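Local coordinates for protein methionyl-tRNA formyltransferase (Clostridium thermocellum, PDB 1ZGH) that probably transfers a formyl group to the amino group of methionyl-tRNA, at residues I35-S40 with L82-S87. Sequence-based numbering, arbitrary orientation.
Sequences IATTKS and LFPHWS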
loop_
_atom_site.group_PDB
_atom_site.type_symbol
_atom_site.label_atom_id
_atom_site.label_comp_id
_atom_site.label_asym_id
_atom_site.label_seq_id
_atom_site.Cartn_x
_atom_site.Cartn_y
_atom_site.Cartn_z
ATOM N N ILE A 35 -14.827 3.569 -2.690
ATOM C CA ILE A 35 -13.584 2.869 -2.372
ATOM C C ILE A 35 -12.909 2.422 -3.663
ATOM O O ILE A 35 -13.386 1.527 -4.353
ATOM C CB ILE A 35 -13.808 1.646 -1.449
ATOM C CG1 ILE A 35 -14.624 2.081 -0.219
ATOM C CG2 ILE A 35 -12.439 1.031 -1.007
ATOM C CD1 ILE A 35 -14.863 0.991 0.804
ATOM N N ALA A 36 -11.765 3.026 -3.957
ATOM C CA ALA A 36 -10.994 2.661 -5.136
ATOM C C ALA A 36 -9.764 1.897 -4.675
ATOM O O ALA A 36 -8.918 2.416 -3.961
ATOM C CB ALA A 36 -10.626 3.914 -5.934
ATOM N N THR A 37 -9.691 0.626 -5.013
ATOM C CA THR A 37 -8.566 -0.190 -4.517
ATOM C C THR A 37 -8.294 -1.340 -5.465
ATOM O O THR A 37 -9.204 -1.798 -6.190
ATOM C CB THR A 37 -8.888 -0.743 -3.098
ATOM O OG1 THR A 37 -7.698 -1.243 -2.462
ATOM C CG2 THR A 37 -10.003 -1.836 -3.163
ATOM N N THR A 38 -7.054 -1.824 -5.405
ATOM C CA THR A 38 -6.657 -3.067 -6.022
ATOM C C THR A 38 -6.068 -4.006 -4.958
ATOM O O THR A 38 -5.894 -3.632 -3.788
ATOM C CB THR A 38 -5.646 -2.785 -7.145
ATOM O OG1 THR A 38 -4.510 -2.190 -6.571
ATOM C CG2 THR A 38 -6.247 -1.822 -8.137
ATOM N N LYS A 39 -5.772 -5.217 -5.414
ATOM C CA LYS A 39 -5.312 -6.380 -4.630
ATOM C C LYS A 39 -6.478 -7.121 -4.044
ATOM O O LYS A 39 -7.422 -6.522 -3.520
ATOM C CB LYS A 39 -4.293 -6.048 -3.554
ATOM C CG LYS A 39 -3.088 -5.252 -4.051
ATOM C CD LYS A 39 -2.246 -5.987 -5.151
ATOM C CE LYS A 39 -0.904 -5.308 -5.294
ATOM N NZ LYS A 39 -0.025 -5.912 -6.354
ATOM N N SER A 40 -6.429 -8.443 -4.159
ATOM C CA SER A 40 -7.544 -9.283 -3.783
ATOM C C SER A 40 -8.030 -9.018 -2.350
ATOM O O SER A 40 -9.228 -8.991 -2.089
ATOM C CB SER A 40 -7.154 -10.773 -3.966
ATOM O OG SER A 40 -6.080 -11.139 -3.117
ATOM N N LEU A 82 -11.896 6.902 -1.106
ATOM C CA LEU A 82 -10.953 6.237 -0.225
ATOM C C LEU A 82 -10.082 5.314 -1.070
ATOM O O LEU A 82 -10.607 4.511 -1.813
ATOM C CB LEU A 82 -11.713 5.410 0.827
ATOM C CG LEU A 82 -12.746 6.252 1.628
ATOM C CD1 LEU A 82 -13.721 5.411 2.389
ATOM C CD2 LEU A 82 -12.006 7.138 2.569
ATOM N N PHE A 83 -8.756 5.404 -0.913
ATOM C CA PHE A 83 -7.820 4.590 -1.689
ATOM C C PHE A 83 -6.966 3.680 -0.757
ATOM O O PHE A 83 -5.905 4.098 -0.331
ATOM C CB PHE A 83 -6.887 5.511 -2.479
ATOM C CG PHE A 83 -7.564 6.362 -3.522
ATOM C CD1 PHE A 83 -8.177 7.583 -3.184
ATOM C CD2 PHE A 83 -7.562 5.972 -4.846
ATOM C CE1 PHE A 83 -8.774 8.384 -4.161
ATOM C CE2 PHE A 83 -8.173 6.748 -5.827
ATOM C CZ PHE A 83 -8.764 7.961 -5.493
ATOM N N PRO A 84 -7.464 2.490 -0.359
ATOM C CA PRO A 84 -6.622 1.591 0.460
ATOM C C PRO A 84 -5.324 1.173 -0.214
ATOM O O PRO A 84 -4.279 1.138 0.441
ATOM C CB PRO A 84 -7.517 0.392 0.685
ATOM C CG PRO A 84 -8.898 0.940 0.570
ATOM C CD PRO A 84 -8.831 1.967 -0.502
ATOM N N HIS A 85 -5.406 0.885 -1.509
ATOM C CA HIS A 85 -4.250 0.692 -2.351
ATOM C C HIS A 85 -4.579 1.005 -3.797
ATOM O O HIS A 85 -5.483 0.428 -4.403
ATOM C CB HIS A 85 -3.731 -0.774 -2.289
ATOM C CG HIS A 85 -2.473 -0.956 -3.092
ATOM N ND1 HIS A 85 -2.478 -1.362 -4.408
ATOM C CD2 HIS A 85 -1.195 -0.615 -2.819
ATOM C CE1 HIS A 85 -1.247 -1.345 -4.884
ATOM N NE2 HIS A 85 -0.444 -0.899 -3.936
ATOM N N TRP A 86 -3.859 1.928 -4.379
ATOM C CA TRP A 86 -4.162 2.318 -5.738
ATOM C C TRP A 86 -2.883 2.590 -6.493
ATOM O O TRP A 86 -2.058 3.394 -6.078
ATOM C CB TRP A 86 -5.041 3.557 -5.734
ATOM C CG TRP A 86 -5.692 3.918 -7.041
ATOM C CD1 TRP A 86 -5.385 4.983 -7.823
ATOM C CD2 TRP A 86 -6.781 3.245 -7.683
ATOM N NE1 TRP A 86 -6.193 5.011 -8.926
ATOM C CE2 TRP A 86 -7.073 3.962 -8.859
ATOM C CE3 TRP A 86 -7.556 2.110 -7.368
ATOM C CZ2 TRP A 86 -8.087 3.587 -9.734
ATOM C CZ3 TRP A 86 -8.567 1.728 -8.254
ATOM C CH2 TRP A 86 -8.823 2.469 -9.416
ATOM N N SER A 87 -2.847 2.027 -7.684
ATOM C CA SER A 87 -1.638 1.834 -8.463
ATOM C C SER A 87 -1.331 3.022 -9.376
ATOM O O SER A 87 -0.164 3.335 -9.644
ATOM C CB SER A 87 -1.842 0.537 -9.273
ATOM O OG SER A 87 -2.790 -0.320 -8.584
#
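The methyl CB of A36 lies over one face of the W86 indole, 4.0 Å from the centroid of its six-membered ring, in a CH-pi contact. F83 CE2 meets the same face nearer the rim and also touches A36 CB at 3.7 Å. The small methyl thus sits in the corner where F83 meets the indole face. The H85 imidazole is met at its edge. Its ND1 donates to T38 OG1 at 3.1 Å, and the oxygen sits 4° out of the ring plane, so the bond fixes the turn of the ring. The K39 chain crosses this ring obliquely, with CG and CE near it, while K39 NZ reaches away to the backbone O of E221. T38 OG1 in turn donates to S87 OG at 3.2 Å. With chi1 62°, this hydroxyl stands between the backbone N and carbonyl carbon and faces both partners. The segments take in the last residues of the neighbouring parallel strands 31-36 and 80-83, of the mixed sheet in the formyl transferase domain, and the loops that follow. A36 N bonds to L82 O at 2.9 Å. Farther along, T38 N bonds to H85 O at 2.9 Å, joining the two segments again. H85 N adds a weak bond to T37 OG1. I35 CG2 packs on P84 CD at 3.8 Å, crossing the proline at about a right angle, and F168 of helix 156-178 touches both residues.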